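Local coordinates for putative nucleotidyltransferase, hypothetical protein AF0614 (Archaeoglobus fulgidus, PDB 1YLQ) that probably acts as a nucleotidyltransferase, moving a nucleotide onto an acceptor that is not known, and assembles as two copies of one small chain, at residues Lys5-Ile10 against Ile38-Val43; Glu9-Asp14 against Ala18-Tyr23; Glu55-Ile60 against Phe71-Lys76. All coordinates share one frame; numbering follows the deposited sequence.

Interaction 1 of 3, residues Lys5-Ile10 against Ile38-Val43; sequences KEIKEI and IDVAIV
The contact belongs to the helix-over-sheet layer of the nucleotidyltransferase fold, where Ile7 of helix 3-14 sits down on Val40 and Ile42 of strand 38-43. The segments stay well apart, with 9.1 Å between Ile7 CA and Val40 CA, so one side chain from the helix bridges the gap. Ile7 and Val40 reach for each other tip to tip, and the branch methyls do the touching: Ile7 CG2 lies 4.2 Å from Val40 CG1. The same Ile7 CG2 comes within 4.3 Å of Ile42 CD1. On the strand, Val40 CG1 and Ile42 CD1 are themselves 4.2 Å apart, which makes the three methyls a nearly equilateral triangle with the helix methyl resting over the join between the other two. Ile7 gets there because CG2 is anti to its backbone N, while CG1, beside that N (chi1 -61°), carries CD1 off along another line, 3.7 Å from Phe71 CE1. No polar atom takes part across these segments; the contact is light and entirely apolar, between three buried residues. Val40 and Ile42 alternate with Asp39 and Ala41, whose side chains leave the other face of the sheet. Asp39 is the second acid of an Asp-x-Asp pattern that in relatives usually holds metal, so the strand backing this apolar patch probably also borders the active site. Around the patch, strand 38-43 is hydrogen-bonded on one edge to strand 19-23 and on the other to strand 69-74. Helix 50-63 sends Phe56 against Ile42, Ile20 of strand 19-23 packs on Val40, and Phe64 from a loop covers Ile7, so the Ile7 side chain sits in a hollow bounded by its neighbours.

Interaction 2 of 3, residues Glu9-Asp14 against Ala18-Tyr23; sequences EITKKD and AEIYLY
Thr11 and Lys12 lie near the end of helix 3-14, and only three residues link its last residue, Asp14, to Ala18, where the chain has doubled back; strand 19-23 then runs on away from the helix. Lys12 CA and Ala18 CA mark the nearest backbone approach, 6.6 Å, and the two segments diverge from there. In the last turn the Asp14 N bonds to Ile10 O and Thr11 O are both weak. Inside the narrow end, Thr11 offers its methyl: CG2, anti to the backbone N, is 3.7 Å from Ala18 CB and 3.9 Å from Ile20 CD1. Thr11 and Ile20 meet tip to tip, while the short Ala18 lets the methyl settle beside it. The hydroxyl of Thr11 turns instead to Ile7 O, one turn back in its own helix, where it hydrogen-bonds. Lys12 closes the outer flank with its aliphatic part: the chain bends so that CE stands 3.1 Å from Ala18 O, a tight contact to be read with caution since chi2 (-25°) and chi4 (-9°) are nearly eclipsed. Its NZ stays 5.7 Å from Glu19 OE1, opposite charges not in contact. An alanine here would remove CD and CE and is likely to strip Ala18 O of its aliphatic cover on that flank. This is the N-terminal helix of the nucleotidyltransferase fold packed on the first strand of the sheet, the two joined by a short loop, with the Thr11 methyl, Ala18 and Ile20 filling the join.

Interaction 3 of 3, residues Glu55-Ile60 against Phe71-Lys76; sequences EFFGKI and FHILTK
Ile73 is the main bump on strand 69-74, and Phe56 and Phe57, consecutive on helix 50-63, form the notch that takes it. The segments 55-60 and 71-74 run nearly antiparallel, at 160°, their axes 9.4 Å apart at closest approach. Ile73 CD1 pushes in at the edge of Phe56, in the ring plane, 3.8 Å from Phe56 CE2, while its CG1 lies at the edge of Phe57, 3.7 Å from Phe57 CD1. Both phenylalanines hold CG anti to the backbone N (chi1 -177° for Phe56), and since they leave the helix in different directions, the rings stand on different sides of the Ile73 side chain. Further along, the strand supplies the flat surface. Ile60 lays CG1 over one face of Phe71, offset toward the rim, 4.0 Å from the ring centroid, a CH-pi contact that also puts CG1 3.7 Å from Phe71 CE1. Ile60 CG2 comes over the same ring near CG, so both branches bear on it. Phe57 stretches out at the margin, its edge passing Phe71 O, with CE1 4.1 Å from that oxygen. Phe71 has further neighbours in Val40 and Ile42 of strand 38-43. The helix keeps its charges apart from all this: Lys59 NZ makes a salt bridge with Glu55 OE2 at 2.8 Å, on the syn side but 25° out of the carboxylate plane. Elsewhere on the helix Lys53 NZ gives Ile73 O a weak hydrogen bond, but between 55-60 and 71-76 none forms, so these parts of the beta-alpha-beta unit hold by fit, dispersion and one CH-pi contact.

How the interactions relate
Starting at the N terminus, helix 3-14 takes part in the first two contacts, which share Glu9 and Ile10. Interaction 2 closes the short turn back to strand 19-23 and is nested inside the longer loop that interaction 1 closes by bringing strand 38-43 under the same helix. Interaction 3 opens only afterwards, closing the return from helix 50-63 to strand 69-74. Sheet bonds knit them together: Ala41 N to Tyr21 O, and Ile42 N to His72 O, both probable hydrogen bonds. Beside the sheet, Asp14 of interaction 2 makes a long, weak ion pair with Lys59 of interaction 3, a loose tie between the two helices at that end.

Interaction 1 of 3, residues Lys5-Ile10 against Ile38-Val43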
loop_
_atom_site.group_PDB
_atom_site.type_symbol
_atom_site.label_atom_id
_atom_site.label_comp_id
_atom_site.label_asym_id
_atom_site.label_seq_id
_atom_site.Cartn_x
_atom_site.Cartn_y
_atom_site.Cartn_z
ATOM N N LYS A 5 2.455 -2.086 10.262
ATOM C CA LYS A 5 2.798 -2.260 11.686
ATOM C C LYS A 5 1.729 -3.101 12.374
ATOM O O LYS A 5 2.060 -4.025 13.113
ATOM C CB LYS A 5 2.933 -0.880 12.366
ATOM C CG LYS A 5 3.460 -0.847 13.826
ATOM C CD LYS A 5 3.352 0.599 14.383
ATOM C CE LYS A 5 4.211 0.822 15.687
ATOM N NZ LYS A 5 4.380 2.258 16.065
ATOM N N GLU A 6 0.466 -2.783 12.096
ATOM C CA GLU A 6 -0.695 -3.457 12.652
ATOM C C GLU A 6 -0.782 -4.901 12.151
ATOM O O GLU A 6 -1.002 -5.764 12.947
ATOM C CB GLU A 6 -1.972 -2.754 12.252
ATOM C CG GLU A 6 -2.876 -2.332 13.386
ATOM C CD GLU A 6 -3.650 -1.017 13.086
ATOM O OE1 GLU A 6 -3.910 -0.693 11.895
ATOM O OE2 GLU A 6 -3.992 -0.295 14.055
ATOM N N ILE A 7 -0.647 -5.131 10.845
ATOM C CA ILE A 7 -0.515 -6.504 10.290
ATOM C C ILE A 7 0.571 -7.359 11.032
ATOM O O ILE A 7 0.328 -8.528 11.384
ATOM C CB ILE A 7 -0.245 -6.449 8.734
ATOM C CG1 ILE A 7 -1.442 -5.758 8.022
ATOM C CG2 ILE A 7 0.097 -7.851 8.168
ATOM C CD1 ILE A 7 -1.276 -5.413 6.523
ATOM N N LYS A 8 1.771 -6.807 11.227
ATOM C CA LYS A 8 2.847 -7.615 11.828
ATOM C C LYS A 8 2.387 -7.921 13.259
ATOM O O LYS A 8 2.563 -9.037 13.756
ATOM C CB LYS A 8 4.199 -6.867 11.784
ATOM C CG LYS A 8 5.521 -7.680 12.163
ATOM C CD LYS A 8 6.214 -8.306 10.899
ATOM C CE LYS A 8 7.387 -9.322 11.206
ATOM N NZ LYS A 8 7.182 -10.762 10.716
ATOM N N GLU A 9 1.765 -6.948 13.927
ATOM C CA GLU A 9 1.396 -7.171 15.334
ATOM C C GLU A 9 0.308 -8.207 15.569
ATOM O O GLU A 9 0.498 -9.102 16.385
ATOM C CB GLU A 9 1.150 -5.871 16.076
ATOM C CG GLU A 9 2.494 -5.199 16.384
ATOM C CD GLU A 9 3.610 -6.211 16.783
ATOM O OE1 GLU A 9 3.692 -6.625 17.978
ATOM O OE2 GLU A 9 4.418 -6.596 15.905
ATOM N N ILE A 10 -0.793 -8.099 14.832
ATOM C CA ILE A 10 -1.863 -9.095 14.823
ATOM C C ILE A 10 -1.294 -10.477 14.472
ATOM O O ILE A 10 -1.640 -11.475 15.094
ATOM C CB ILE A 10 -2.967 -8.688 13.794
ATOM C CG1 ILE A 10 -3.685 -7.427 14.294
ATOM C CG2 ILE A 10 -3.942 -9.878 13.477
ATOM C CD1 ILE A 10 -4.329 -6.578 13.191
ATOM N N ILE A 38 -1.164 -4.031 -2.717
ATOM C CA ILE A 38 -0.204 -4.718 -1.868
ATOM C C ILE A 38 -0.795 -6.128 -1.643
ATOM O O ILE A 38 -1.925 -6.287 -1.123
ATOM C CB ILE A 38 0.058 -3.982 -0.530
ATOM C CG1 ILE A 38 0.562 -2.549 -0.779
ATOM C CG2 ILE A 38 1.064 -4.787 0.369
ATOM C CD1 ILE A 38 0.572 -1.675 0.523
ATOM N N ASP A 39 -0.082 -7.138 -2.116
ATOM C CA ASP A 39 -0.347 -8.528 -1.647
ATOM C C ASP A 39 0.483 -8.779 -0.390
ATOM O O ASP A 39 1.627 -8.317 -0.281
ATOM C CB ASP A 39 0.007 -9.533 -2.709
ATOM C CG ASP A 39 -0.899 -9.430 -3.905
ATOM O OD1 ASP A 39 -2.090 -9.809 -3.767
ATOM O OD2 ASP A 39 -0.441 -8.886 -4.950
ATOM N N VAL A 40 -0.122 -9.460 0.569
ATOM C CA VAL A 40 0.532 -9.798 1.845
ATOM C C VAL A 40 0.434 -11.299 2.030
ATOM O O VAL A 40 -0.648 -11.839 2.264
ATOM C CB VAL A 40 -0.163 -9.140 3.023
ATOM C CG1 VAL A 40 0.676 -9.334 4.315
ATOM C CG2 VAL A 40 -0.348 -7.635 2.802
ATOM N N ALA A 41 1.554 -11.988 1.930
ATOM C CA ALA A 41 1.541 -13.441 2.192
ATOM C C ALA A 41 2.003 -13.640 3.642
ATOM O O ALA A 41 3.043 -13.118 4.048
ATOM C CB ALA A 41 2.418 -14.152 1.218
ATOM N N ILE A 42 1.184 -14.327 4.434
ATOM C CA ILE A 42 1.513 -14.637 5.807
ATOM C C ILE A 42 1.678 -16.155 5.892
ATOM O O ILE A 42 0.742 -16.903 5.641
ATOM C CB ILE A 42 0.427 -14.098 6.750
ATOM C CG1 ILE A 42 0.223 -12.586 6.462
ATOM C CG2 ILE A 42 0.808 -14.429 8.303
ATOM C CD1 ILE A 42 -0.880 -11.953 7.207
ATOM N N VAL A 43 2.886 -16.613 6.215
ATOM C CA VAL A 43 3.304 -17.952 5.863
ATOM C C VAL A 43 3.775 -18.687 7.115
ATOM O O VAL A 43 4.678 -18.227 7.808
ATOM C CB VAL A 43 4.486 -17.912 4.855
ATOM C CG1 VAL A 43 4.984 -19.318 4.535
ATOM C CG2 VAL A 43 4.097 -17.091 3.544
#

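Interaction 2 of 3, residues Glu9-Asp14 against Ala18-Tyr23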
loop_
_atom_site.group_PDB
_atom_site.type_symbol
_atom_site.label_atom_id
_atom_site.label_comp_id
_atom_site.label_asym_id
_atom_site.label_seq_id
_atom_site.Cartn_x
_atom_site.Cartn_y
_atom_site.Cartn_z
ATOM N N GLU A 9 1.765 -6.948 13.927
ATOM C CA GLU A 9 1.396 -7.171 15.334
ATOM C C GLU A 9 0.308 -8.207 15.569
ATOM O O GLU A 9 0.498 -9.102 16.385
ATOM C CB GLU A 9 1.150 -5.871 16.076
ATOM C CG GLU A 9 2.494 -5.199 16.384
ATOM C CD GLU A 9 3.610 -6.211 16.783
ATOM O OE1 GLU A 9 3.692 -6.625 17.978
ATOM O OE2 GLU A 9 4.418 -6.596 15.905
ATOM N N ILE A 10 -0.793 -8.099 14.832
ATOM C CA ILE A 10 -1.863 -9.095 14.823
ATOM C C ILE A 10 -1.294 -10.477 14.472
ATOM O O ILE A 10 -1.640 -11.475 15.094
ATOM C CB ILE A 10 -2.967 -8.688 13.794
ATOM C CG1 ILE A 10 -3.685 -7.427 14.294
ATOM C CG2 ILE A 10 -3.942 -9.878 13.477
ATOM C CD1 ILE A 10 -4.329 -6.578 13.191
ATOM N N THR A 11 -0.413 -10.528 13.479
ATOM C CA THR A 11 0.063 -11.805 12.951
ATOM C C THR A 11 0.890 -12.488 14.051
ATOM O O THR A 11 0.622 -13.643 14.444
ATOM C CB THR A 11 0.937 -11.597 11.690
ATOM O OG1 THR A 11 0.127 -11.080 10.636
ATOM C CG2 THR A 11 1.662 -12.912 11.241
ATOM N N LYS A 12 1.856 -11.750 14.576
ATOM C CA LYS A 12 2.792 -12.331 15.527
ATOM C C LYS A 12 2.141 -12.673 16.892
ATOM O O LYS A 12 2.642 -13.542 17.620
ATOM C CB LYS A 12 3.996 -11.410 15.705
ATOM C CG LYS A 12 5.044 -11.442 14.568
ATOM C CD LYS A 12 5.063 -12.759 13.754
ATOM C CE LYS A 12 6.501 -13.251 13.528
ATOM N NZ LYS A 12 7.511 -12.244 13.948
ATOM N N LYS A 13 1.013 -12.018 17.202
ATOM C CA LYS A 13 0.216 -12.338 18.395
ATOM C C LYS A 13 -0.432 -13.724 18.304
ATOM O O LYS A 13 -0.551 -14.451 19.301
ATOM C CB LYS A 13 -0.868 -11.294 18.604
ATOM C CG LYS A 13 -1.516 -11.423 19.946
ATOM C CD LYS A 13 -2.682 -10.474 20.190
ATOM C CE LYS A 13 -3.373 -10.971 21.476
ATOM N NZ LYS A 13 -4.669 -10.286 21.736
ATOM N N ASP A 14 -0.888 -14.051 17.115
ATOM C CA ASP A 14 -1.547 -15.334 16.834
ATOM C C ASP A 14 -0.521 -16.430 16.475
ATOM O O ASP A 14 -0.455 -17.518 17.086
ATOM C CB ASP A 14 -2.569 -15.131 15.695
ATOM C CG ASP A 14 -3.523 -16.314 15.549
ATOM O OD1 ASP A 14 -3.136 -17.479 15.881
ATOM O OD2 ASP A 14 -4.657 -16.070 15.109
ATOM N N ALA A 18 5.299 -16.877 12.206
ATOM C CA ALA A 18 4.924 -16.526 10.859
ATOM C C ALA A 18 5.883 -15.557 10.184
ATOM O O ALA A 18 6.550 -14.702 10.835
ATOM C CB ALA A 18 3.440 -16.078 10.739
ATOM N N GLU A 19 6.021 -15.724 8.879
ATOM C CA GLU A 19 6.804 -14.794 8.105
ATOM C C GLU A 19 5.889 -14.051 7.174
ATOM O O GLU A 19 4.863 -14.600 6.739
ATOM C CB GLU A 19 7.917 -15.489 7.335
ATOM C CG GLU A 19 9.027 -16.071 8.258
ATOM C CD GLU A 19 10.087 -15.025 8.722
ATOM O OE1 GLU A 19 9.797 -13.811 8.999
ATOM O OE2 GLU A 19 11.248 -15.452 8.847
ATOM N N ILE A 20 6.201 -12.774 6.955
ATOM C CA ILE A 20 5.324 -11.956 6.127
ATOM C C ILE A 20 6.097 -11.437 4.944
ATOM O O ILE A 20 7.175 -10.851 5.104
ATOM C CB ILE A 20 4.684 -10.764 6.939
ATOM C CG1 ILE A 20 3.922 -11.309 8.150
ATOM C CG2 ILE A 20 3.817 -9.874 5.995
ATOM C CD1 ILE A 20 3.814 -10.281 9.299
ATOM N N TYR A 21 5.506 -11.621 3.772
ATOM C CA TYR A 21 6.092 -11.124 2.542
ATOM C C TYR A 21 5.135 -10.194 1.815
ATOM O O TYR A 21 3.933 -10.504 1.715
ATOM C CB TYR A 21 6.336 -12.329 1.638
ATOM C CG TYR A 21 7.194 -13.378 2.268
ATOM C CD1 TYR A 21 8.573 -13.302 2.188
ATOM C CD2 TYR A 21 6.619 -14.462 2.951
ATOM C CE1 TYR A 21 9.388 -14.284 2.741
ATOM C CE2 TYR A 21 7.432 -15.435 3.572
ATOM C CZ TYR A 21 8.814 -15.347 3.418
ATOM O OH TYR A 21 9.635 -16.294 3.997
ATOM N N LEU A 22 5.674 -9.119 1.227
ATOM C CA LEU A 22 4.890 -8.123 0.466
ATOM C C LEU A 22 5.155 -8.254 -1.035
ATOM O O LEU A 22 6.290 -8.430 -1.460
ATOM C CB LEU A 22 5.234 -6.689 0.942
ATOM C CG LEU A 22 4.930 -6.343 2.420
ATOM C CD1 LEU A 22 5.205 -4.793 2.711
ATOM C CD2 LEU A 22 3.452 -6.704 2.757
ATOM N N TYR A 23 4.106 -8.234 -1.843
ATOM C CA TYR A 23 4.259 -8.094 -3.281
ATOM C C TYR A 23 3.039 -7.333 -3.802
ATOM O O TYR A 23 2.444 -6.515 -3.061
ATOM C CB TYR A 23 4.524 -9.463 -3.966
ATOM C CG TYR A 23 3.552 -10.563 -3.608
ATOM C CD1 TYR A 23 3.622 -11.155 -2.347
ATOM C CD2 TYR A 23 2.609 -11.076 -4.554
ATOM C CE1 TYR A 23 2.765 -12.164 -1.978
ATOM C CE2 TYR A 23 1.684 -12.146 -4.160
ATOM C CZ TYR A 23 1.828 -12.653 -2.857
ATOM O OH TYR A 23 1.089 -13.672 -2.319
#

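Interaction 3 of 3, residues Glu55-Ile60 against Phe71-Lys76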
loop_
_atom_site.group_PDB
_atom_site.type_symbol
_atom_site.label_atom_id
_atom_site.label_comp_id
_atom_site.label_asym_id
_atom_site.label_seq_id
_atom_site.Cartn_x
_atom_site.Cartn_y
_atom_site.Cartn_z
ATOM N N GLU A 55 -9.683 -19.115 10.946
ATOM C CA GLU A 55 -9.666 -18.263 12.142
ATOM C C GLU A 55 -8.812 -17.002 11.890
ATOM O O GLU A 55 -9.239 -15.868 12.132
ATOM C CB GLU A 55 -9.007 -19.125 13.241
ATOM C CG GLU A 55 -8.712 -18.513 14.576
ATOM C CD GLU A 55 -7.511 -17.575 14.613
ATOM O OE1 GLU A 55 -6.337 -17.982 14.402
ATOM O OE2 GLU A 55 -7.777 -16.402 14.914
ATOM N N PHE A 56 -7.585 -17.219 11.416
ATOM C CA PHE A 56 -6.642 -16.117 11.251
ATOM C C PHE A 56 -7.110 -15.200 10.118
ATOM O O PHE A 56 -7.117 -13.941 10.225
ATOM C CB PHE A 56 -5.237 -16.628 10.987
ATOM C CG PHE A 56 -4.219 -15.504 10.882
ATOM C CD1 PHE A 56 -3.723 -14.888 12.036
ATOM C CD2 PHE A 56 -3.818 -15.051 9.655
ATOM C CE1 PHE A 56 -2.829 -13.815 11.950
ATOM C CE2 PHE A 56 -2.933 -13.998 9.538
ATOM C CZ PHE A 56 -2.415 -13.391 10.701
ATOM N N PHE A 57 -7.492 -15.827 9.020
ATOM C CA PHE A 57 -7.996 -15.055 7.884
ATOM C C PHE A 57 -9.191 -14.182 8.254
ATOM O O PHE A 57 -9.245 -13.010 7.833
ATOM C CB PHE A 57 -8.291 -15.926 6.661
ATOM C CG PHE A 57 -8.803 -15.162 5.472
ATOM C CD1 PHE A 57 -7.896 -14.637 4.517
ATOM C CD2 PHE A 57 -10.161 -15.058 5.221
ATOM C CE1 PHE A 57 -8.365 -13.988 3.357
ATOM C CE2 PHE A 57 -10.640 -14.370 4.066
ATOM C CZ PHE A 57 -9.750 -13.842 3.146
ATOM N N GLY A 58 -10.137 -14.726 9.026
ATOM C CA GLY A 58 -11.300 -13.971 9.439
ATOM C C GLY A 58 -10.897 -12.762 10.286
ATOM O O GLY A 58 -11.375 -11.641 10.072
ATOM N N LYS A 59 -10.008 -13.005 11.245
ATOM C CA LYS A 59 -9.439 -11.944 12.109
ATOM C C LYS A 59 -8.778 -10.811 11.298
ATOM O O LYS A 59 -9.079 -9.624 11.499
ATOM C CB LYS A 59 -8.365 -12.542 13.024
ATOM C CG LYS A 59 -8.485 -12.122 14.476
ATOM C CD LYS A 59 -7.145 -12.173 15.179
ATOM C CE LYS A 59 -6.582 -13.575 15.270
ATOM N NZ LYS A 59 -6.942 -14.290 16.564
ATOM N N ILE A 60 -7.855 -11.168 10.407
ATOM C CA ILE A 60 -7.065 -10.153 9.730
ATOM C C ILE A 60 -7.882 -9.343 8.716
ATOM O O ILE A 60 -7.705 -8.108 8.618
ATOM C CB ILE A 60 -5.718 -10.706 9.160
ATOM C CG1 ILE A 60 -4.728 -9.544 8.922
ATOM C CG2 ILE A 60 -5.918 -11.464 7.880
ATOM C CD1 ILE A 60 -3.382 -9.704 9.658
ATOM N N PHE A 71 -4.724 -10.488 1.347
ATOM C CA PHE A 71 -3.999 -11.366 2.264
ATOM C C PHE A 71 -4.014 -12.782 1.682
ATOM O O PHE A 71 -5.036 -13.167 1.126
ATOM C CB PHE A 71 -4.710 -11.362 3.651
ATOM C CG PHE A 71 -4.586 -10.044 4.372
ATOM C CD1 PHE A 71 -3.403 -9.711 5.043
ATOM C CD2 PHE A 71 -5.642 -9.126 4.345
ATOM C CE1 PHE A 71 -3.254 -8.441 5.711
ATOM C CE2 PHE A 71 -5.514 -7.848 4.995
ATOM C CZ PHE A 71 -4.327 -7.538 5.682
ATOM N N HIS A 72 -2.914 -13.525 1.832
ATOM C CA HIS A 72 -2.781 -14.901 1.383
ATOM C C HIS A 72 -2.182 -15.605 2.582
ATOM O O HIS A 72 -1.087 -15.258 3.025
ATOM C CB HIS A 72 -1.856 -14.990 0.153
ATOM C CG HIS A 72 -2.373 -14.178 -1.002
ATOM N ND1 HIS A 72 -1.952 -12.893 -1.271
ATOM C CD2 HIS A 72 -3.324 -14.457 -1.913
ATOM C CE1 HIS A 72 -2.577 -12.441 -2.339
ATOM N NE2 HIS A 72 -3.447 -13.356 -2.720
ATOM N N ILE A 73 -2.938 -16.529 3.143
ATOM C CA ILE A 73 -2.571 -17.206 4.397
ATOM C C ILE A 73 -2.099 -18.540 3.941
ATOM O O ILE A 73 -2.886 -19.338 3.408
ATOM C CB ILE A 73 -3.832 -17.323 5.299
ATOM C CG1 ILE A 73 -4.518 -15.912 5.463
ATOM C CG2 ILE A 73 -3.486 -18.016 6.654
ATOM C CD1 ILE A 73 -3.434 -14.709 5.862
ATOM N N LEU A 74 -0.799 -18.803 4.088
ATOM C CA LEU A 74 -0.195 -19.922 3.380
ATOM C C LEU A 74 0.697 -20.809 4.270
ATOM O O LEU A 74 1.376 -20.296 5.118
ATOM C CB LEU A 74 0.696 -19.343 2.275
ATOM C CG LEU A 74 0.060 -18.436 1.264
ATOM C CD1 LEU A 74 1.153 -17.880 0.298
ATOM C CD2 LEU A 74 -1.021 -19.243 0.508
ATOM N N THR A 75 0.732 -22.118 3.990
ATOM C CA THR A 75 1.743 -22.980 4.534
ATOM C C THR A 75 3.061 -22.666 3.776
ATOM O O THR A 75 3.033 -21.989 2.723
ATOM C CB THR A 75 1.375 -24.478 4.294
ATOM O OG1 THR A 75 1.304 -24.713 2.889
ATOM C CG2 THR A 75 -0.031 -24.806 4.850
ATOM N N LYS A 76 4.173 -23.251 4.239
ATOM C CA LYS A 76 5.451 -23.094 3.517
ATOM C C LYS A 76 5.422 -23.656 2.072
ATOM O O LYS A 76 5.902 -23.010 1.163
ATOM C CB LYS A 76 6.627 -23.685 4.305
ATOM C CG LYS A 76 7.018 -22.733 5.500
ATOM C CD LYS A 76 8.120 -23.345 6.355
ATOM C CE LYS A 76 8.783 -22.255 7.326
ATOM N NZ LYS A 76 10.021 -22.923 7.954
#